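Local coordinates for protein peptide synthetase, module 7 (PDB 4TX3) that forms a condensation-type domain of a nonribosomal peptide synthetase module and probably takes part in the assembly or processing of its peptide product, at residues 126-129 with 135-138; 265-270 with 321-326. All coordinates share one frame; numbering follows the deposited sequence.

Contact 1. Residues 126-129 with 135-138; sequences ELFA and HVLS
L127 overlaps the peptide carbonyl of V136 with one branch: its CD1 methyl lies 3.5 Å from V136 O and also reaches the CB of H135. Because CG is anti to the backbone N (chi1 -175°), the side chain leans across toward strand 135-138 after leaving its own strand. L137 answers with the same first torsion, bringing its CD1 to 3.3 Å from E126 O, so each leucine lays a methyl against the backbone of the other strand. These two form a non-hydrogen-bonded pair, with L127 CA and L137 CA 4.7 Å apart.

The hydrogen-bonded pairs are E126 with S138 and F128 with V136. All four of their N-H...O bonds are made; S138 N to E126 O, at 2.9 Å and 174° at the hydrogen, is nearly straight. Strand directions 163° apart confirm an antiparallel beta hairpin, in the sheet of the N-terminal half of a condensation-domain fold. V96 and A98 continue the backbone bonding beyond L127 and A129, while L45 and L47 do so beyond L137 and H135.

On the face of F128 and S138, the phenyl ring turns an edge to the serine, with F128 CE2 3.9 Å from S138 CB. Helix 103-112 packs there through L103, R106 and L107, and its R110 forms a salt bridge with E126 OE1.

On the other face H135 sits obliquely beside A129, its CD2 3.9 Å from A129 CB, while H135 CB comes to 3.5 Å from F128 O. A serine in place of H135 would remove the imidazole and probably open a gap beside A129, leaving F128 O less covered. L51 touches both H135 and L127 on this face.

Contact 2. Residues 265-270 with 321-326; sequences VQAALA and LEVVAR
A267 meets helix 321-326 through its single methyl, which touches two adjacent valines. Its CB is 3.6 Å from V323 CG1 and 3.7 Å from V324 CG2, both distances those of close apolar packing. V323 also reaches the backbone: its CG1 comes to 3.7 Å from A267 CA. The two valines use different branches. In V323 the touching methyl is the one anti to the backbone N (chi1 178°), whereas in V324 it is the one anti to the carbonyl carbon. With A267 CA and V324 CA 5.3 Å apart, the helices come close at this point, and the short side chain of alanine is consistent with that approach. The interface is small, 131 Å² in all, and apolar throughout.

A second shell surrounds these methyls. V323 packs also on M271, and V324 on L264, both from helix 261-278, while P318 and A259 add loop contacts to V323 and V324 respectively. The start of helix 320-334 is tied down on its polar side, E322 OE1 accepting from T319 N and R326 NH1 donating to D313 O and S315 O.

Helix 261-278 is itself placed by other elements: V265 and L269 rest on strand 363-369, and A268, its CB turned away from the valines, packs on V442 and L443 of helix 429-448.

How the contacts relate
Contacts 1 and 2 lie on opposite sides of the chain's centre, with their own centres 45 Å apart and their nearest atoms about 31 Å apart, so neither touches the other. They follow in series along the chain. The separation fits the two-lobed architecture of condensation domains: 126-129 with 135-138 joins strands in the sheet of one lobe, whereas 265-270 with 321-326 joins helices beside the sheet of the other. In active relatives the catalytic HHxxxDG motif lies between the lobes. Here the corresponding sequence, at the end of strand 134-142 and just beyond, reads HRxxxDD, which makes condensation activity doubtful.

Contact 1. Residues 126-129 with 135-138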
ATOM      1  N   GLU B 126      -3.521   0.936 -26.665  1.00 37.82           N
ATOM      2  CA  GLU B 126      -3.903   1.891 -27.699  1.00 39.92           C
ATOM      3  C   GLU B 126      -4.222   3.251 -27.079  1.00 38.75           C
ATOM      4  O   GLU B 126      -4.670   3.353 -25.936  1.00 36.11           O
ATOM      5  CB  GLU B 126      -5.099   1.372 -28.518  1.00 44.61           C
ATOM      6  CG  GLU B 126      -5.087   1.839 -29.991  1.00 44.73           C
ATOM      7  CD  GLU B 126      -6.201   1.208 -30.856  1.00 57.99           C
ATOM      8  OE1 GLU B 126      -7.267   0.833 -30.310  1.00 63.11           O
ATOM      9  OE2 GLU B 126      -6.020   1.093 -32.095  1.00 57.38           O
ATOM     10  N   LEU B 127      -3.966   4.306 -27.832  1.00 39.66           N
ATOM     11  CA  LEU B 127      -4.236   5.638 -27.332  1.00 38.29           C
ATOM     12  C   LEU B 127      -5.285   6.299 -28.213  1.00 37.06           C
ATOM     13  O   LEU B 127      -5.091   6.458 -29.420  1.00 35.72           O
ATOM     14  CB  LEU B 127      -2.951   6.466 -27.280  1.00 34.05           C
ATOM     15  CG  LEU B 127      -3.092   7.853 -26.652  1.00 39.34           C
ATOM     16  CD1 LEU B 127      -3.519   7.766 -25.194  1.00 31.55           C
ATOM     17  CD2 LEU B 127      -1.783   8.630 -26.792  1.00 43.58           C
ATOM     18  N   PHE B 128      -6.400   6.665 -27.597  1.00 33.63           N
ATOM     19  CA  PHE B 128      -7.493   7.328 -28.296  1.00 38.59           C
ATOM     20  C   PHE B 128      -7.431   8.842 -28.073  1.00 42.11           C
ATOM     21  O   PHE B 128      -7.284   9.300 -26.936  1.00 39.30           O
ATOM     22  CB  PHE B 128      -8.838   6.754 -27.834  1.00 33.57           C
ATOM     23  CG  PHE B 128      -8.985   5.296 -28.133  1.00 38.00           C
ATOM     24  CD1 PHE B 128      -9.245   4.865 -29.430  1.00 39.95           C
ATOM     25  CD2 PHE B 128      -8.823   4.348 -27.136  1.00 38.61           C
ATOM     26  CE1 PHE B 128      -9.357   3.520 -29.725  1.00 39.16           C
ATOM     27  CE2 PHE B 128      -8.936   3.000 -27.421  1.00 42.75           C
ATOM     28  CZ  PHE B 128      -9.204   2.585 -28.723  1.00 45.37           C
ATOM     29  N   ALA B 129      -7.516   9.614 -29.156  1.00 38.20           N
ATOM     30  CA  ALA B 129      -7.477  11.069 -29.039  1.00 38.36           C
ATOM     31  C   ALA B 129      -8.877  11.667 -29.176  1.00 43.68           C
ATOM     32  O   ALA B 129      -9.525  11.538 -30.213  1.00 45.09           O
ATOM     33  CB  ALA B 129      -6.539  11.659 -30.067  1.00 34.39           C
ATOM     34  N   HIS B 135      -7.311  12.544 -23.724  1.00 41.45           N
ATOM     35  CA  HIS B 135      -7.011  11.241 -24.308  1.00 40.05           C
ATOM     36  C   HIS B 135      -7.515  10.119 -23.419  1.00 38.80           C
ATOM     37  O   HIS B 135      -7.749  10.307 -22.217  1.00 36.34           O
ATOM     38  CB  HIS B 135      -5.505  11.059 -24.534  1.00 37.43           C
ATOM     39  CG  HIS B 135      -4.904  12.038 -25.491  1.00 39.28           C
ATOM     40  ND1 HIS B 135      -4.651  13.352 -25.154  1.00 40.42           N
ATOM     41  CD2 HIS B 135      -4.482  11.886 -26.770  1.00 38.00           C
ATOM     42  CE1 HIS B 135      -4.107  13.972 -26.188  1.00 43.16           C
ATOM     43  NE2 HIS B 135      -3.989  13.102 -27.181  1.00 44.67           N
ATOM     44  N   VAL B 136      -7.679   8.946 -24.018  1.00 37.65           N
ATOM     45  CA  VAL B 136      -7.915   7.740 -23.248  1.00 34.40           C
ATOM     46  C   VAL B 136      -6.872   6.677 -23.601  1.00 35.99           C
ATOM     47  O   VAL B 136      -6.675   6.324 -24.770  1.00 35.52           O
ATOM     48  CB  VAL B 136      -9.322   7.219 -23.472  1.00 37.20           C
ATOM     49  CG1 VAL B 136      -9.431   5.783 -23.024  1.00 37.66           C
ATOM     50  CG2 VAL B 136     -10.312   8.094 -22.718  1.00 40.07           C
ATOM     51  N   LEU B 137      -6.170   6.198 -22.583  1.00 36.34           N
ATOM     52  CA  LEU B 137      -5.231   5.099 -22.768  1.00 35.35           C
ATOM     53  C   LEU B 137      -5.906   3.768 -22.430  1.00 35.19           C
ATOM     54  O   LEU B 137      -6.479   3.601 -21.360  1.00 36.18           O
ATOM     55  CB  LEU B 137      -3.974   5.296 -21.913  1.00 33.73           C
ATOM     56  CG  LEU B 137      -2.990   4.139 -22.081  1.00 38.33           C
ATOM     57  CD1 LEU B 137      -2.543   4.036 -23.544  1.00 35.08           C
ATOM     58  CD2 LEU B 137      -1.805   4.263 -21.136  1.00 33.92           C
ATOM     59  N   SER B 138      -5.850   2.834 -23.365  1.00 33.40           N
ATOM     60  CA  SER B 138      -6.439   1.517 -23.178  1.00 36.52           C
ATOM     61  C   SER B 138      -5.341   0.441 -23.100  1.00 39.48           C
ATOM     62  O   SER B 138      -4.516   0.309 -24.021  1.00 34.35           O
ATOM     63  CB  SER B 138      -7.412   1.223 -24.318  1.00 37.11           C
ATOM     64  OG  SER B 138      -7.826  -0.120 -24.308  1.00 37.60           O
TER

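Contact 2. Residues 265-270 with 321-326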
ATOM      1  N   VAL B 265     -19.917 -15.500   4.942  1.00 33.48           N
ATOM      2  CA  VAL B 265     -20.632 -15.374   3.674  1.00 33.68           C
ATOM      3  C   VAL B 265     -20.504 -16.680   2.886  1.00 33.83           C
ATOM      4  O   VAL B 265     -21.434 -17.111   2.200  1.00 31.70           O
ATOM      5  CB  VAL B 265     -20.094 -14.175   2.837  1.00 32.36           C
ATOM      6  CG1 VAL B 265     -20.767 -14.109   1.486  1.00 26.73           C
ATOM      7  CG2 VAL B 265     -20.291 -12.857   3.603  1.00 28.42           C
ATOM      8  N   GLN B 266     -19.352 -17.325   2.996  1.00 32.76           N
ATOM      9  CA  GLN B 266     -19.188 -18.612   2.339  1.00 33.99           C
ATOM     10  C   GLN B 266     -20.168 -19.633   2.910  1.00 33.14           C
ATOM     11  O   GLN B 266     -20.747 -20.434   2.169  1.00 28.80           O
ATOM     12  CB  GLN B 266     -17.760 -19.105   2.478  1.00 30.48           C
ATOM     13  CG  GLN B 266     -17.521 -20.400   1.779  1.00 31.65           C
ATOM     14  CD  GLN B 266     -16.075 -20.792   1.845  1.00 37.36           C
ATOM     15  OE1 GLN B 266     -15.228 -19.973   2.208  1.00 36.01           O
ATOM     16  NE2 GLN B 266     -15.770 -22.056   1.508  1.00 34.90           N
ATOM     17  N   ALA B 267     -20.369 -19.587   4.226  1.00 32.19           N
ATOM     18  CA  ALA B 267     -21.346 -20.466   4.870  1.00 29.46           C
ATOM     19  C   ALA B 267     -22.736 -20.208   4.305  1.00 33.50           C
ATOM     20  O   ALA B 267     -23.399 -21.118   3.801  1.00 32.33           O
ATOM     21  CB  ALA B 267     -21.338 -20.260   6.366  1.00 30.75           C
ATOM     22  N   ALA B 268     -23.157 -18.948   4.381  1.00 33.90           N
ATOM     23  CA  ALA B 268     -24.480 -18.539   3.941  1.00 32.87           C
ATOM     24  C   ALA B 268     -24.771 -18.941   2.487  1.00 31.60           C
ATOM     25  O   ALA B 268     -25.835 -19.491   2.188  1.00 30.25           O
ATOM     26  CB  ALA B 268     -24.631 -17.029   4.119  1.00 31.91           C
ATOM     27  N   LEU B 269     -23.820 -18.673   1.595  1.00 30.64           N
ATOM     28  CA  LEU B 269     -23.950 -19.055   0.187  1.00 30.87           C
ATOM     29  C   LEU B 269     -24.093 -20.576   0.017  1.00 33.27           C
ATOM     30  O   LEU B 269     -24.882 -21.045  -0.820  1.00 30.30           O
ATOM     31  CB  LEU B 269     -22.748 -18.555  -0.620  1.00 25.15           C
ATOM     32  CG  LEU B 269     -22.689 -18.986  -2.091  1.00 29.87           C
ATOM     33  CD1 LEU B 269     -23.844 -18.435  -2.896  1.00 27.50           C
ATOM     34  CD2 LEU B 269     -21.362 -18.587  -2.717  1.00 32.23           C
ATOM     35  N   ALA B 270     -23.336 -21.340   0.808  1.00 29.82           N
ATOM     36  CA  ALA B 270     -23.418 -22.793   0.741  1.00 31.33           C
ATOM     37  C   ALA B 270     -24.820 -23.250   1.167  1.00 33.44           C
ATOM     38  O   ALA B 270     -25.385 -24.178   0.580  1.00 32.88           O
ATOM     39  CB  ALA B 270     -22.328 -23.456   1.616  1.00 28.11           C
ATOM     40  N   LEU B 321     -24.557 -21.489  12.200  1.00 34.95           N
ATOM     41  CA  LEU B 321     -23.353 -21.542  13.020  1.00 34.90           C
ATOM     42  C   LEU B 321     -22.622 -22.872  12.850  1.00 35.78           C
ATOM     43  O   LEU B 321     -21.388 -22.907  12.837  1.00 35.34           O
ATOM     44  CB  LEU B 321     -23.693 -21.321  14.496  1.00 33.46           C
ATOM     45  CG  LEU B 321     -24.038 -19.921  14.981  1.00 35.00           C
ATOM     46  CD1 LEU B 321     -24.466 -20.017  16.433  1.00 35.63           C
ATOM     47  CD2 LEU B 321     -22.843 -18.997  14.823  1.00 33.06           C
ATOM     48  N   GLU B 322     -23.375 -23.961  12.720  1.00 33.37           N
ATOM     49  CA  GLU B 322     -22.753 -25.249  12.432  1.00 36.74           C
ATOM     50  C   GLU B 322     -22.051 -25.237  11.067  1.00 34.31           C
ATOM     51  O   GLU B 322     -20.969 -25.833  10.915  1.00 35.28           O
ATOM     52  CB  GLU B 322     -23.787 -26.382  12.514  1.00 40.71           C
ATOM     53  CG  GLU B 322     -24.103 -26.772  13.977  1.00 51.03           C
ATOM     54  CD  GLU B 322     -25.380 -27.604  14.163  1.00 53.20           C
ATOM     55  OE1 GLU B 322     -26.311 -27.501  13.328  1.00 45.52           O
ATOM     56  OE2 GLU B 322     -25.444 -28.356  15.169  1.00 58.40           O
ATOM     57  N   VAL B 323     -22.638 -24.543  10.089  1.00 31.93           N
ATOM     58  CA  VAL B 323     -22.032 -24.476   8.763  1.00 32.12           C
ATOM     59  C   VAL B 323     -20.732 -23.667   8.796  1.00 34.55           C
ATOM     60  O   VAL B 323     -19.728 -24.062   8.191  1.00 31.93           O
ATOM     61  CB  VAL B 323     -22.976 -23.868   7.731  1.00 31.62           C
ATOM     62  CG1 VAL B 323     -22.271 -23.767   6.384  1.00 27.65           C
ATOM     63  CG2 VAL B 323     -24.248 -24.705   7.614  1.00 31.26           C
ATOM     64  N   VAL B 324     -20.755 -22.562   9.539  1.00 33.62           N
ATOM     65  CA  VAL B 324     -19.586 -21.716   9.742  1.00 32.34           C
ATOM     66  C   VAL B 324     -18.417 -22.509  10.293  1.00 33.47           C
ATOM     67  O   VAL B 324     -17.307 -22.449   9.768  1.00 35.25           O
ATOM     68  CB  VAL B 324     -19.906 -20.530  10.695  1.00 35.66           C
ATOM     69  CG1 VAL B 324     -18.627 -19.854  11.189  1.00 26.06           C
ATOM     70  CG2 VAL B 324     -20.825 -19.516   9.986  1.00 33.24           C
ATOM     71  N   ALA B 325     -18.678 -23.265  11.348  1.00 31.70           N
ATOM     72  CA  ALA B 325     -17.643 -24.056  11.988  1.00 32.20           C
ATOM     73  C   ALA B 325     -17.076 -25.129  11.042  1.00 32.98           C
ATOM     74  O   ALA B 325     -15.866 -25.393  11.066  1.00 36.13           O
ATOM     75  CB  ALA B 325     -18.185 -24.691  13.267  1.00 29.27           C
ATOM     76  N   ARG B 326     -17.926 -25.733  10.203  1.00 30.81           N
ATOM     77  CA  ARG B 326     -17.436 -26.692   9.194  1.00 33.06           C
ATOM     78  C   ARG B 326     -16.581 -26.012   8.120  1.00 34.77           C
ATOM     79  O   ARG B 326     -15.562 -26.559   7.685  1.00 33.85           O
ATOM     80  CB  ARG B 326     -18.593 -27.430   8.516  1.00 31.26           C
ATOM     81  CG  ARG B 326     -19.273 -28.446   9.380  1.00 27.06           C
ATOM     82  CD  ARG B 326     -20.444 -29.103   8.673  1.00 28.10           C
ATOM     83  NE  ARG B 326     -21.398 -29.631   9.649  1.00 31.96           N
ATOM     84  CZ  ARG B 326     -22.564 -30.192   9.343  1.00 32.04           C
ATOM     85  NH1 ARG B 326     -22.952 -30.322   8.074  1.00 28.30           N
ATOM     86  NH2 ARG B 326     -23.344 -30.633  10.317  1.00 30.60           N
TER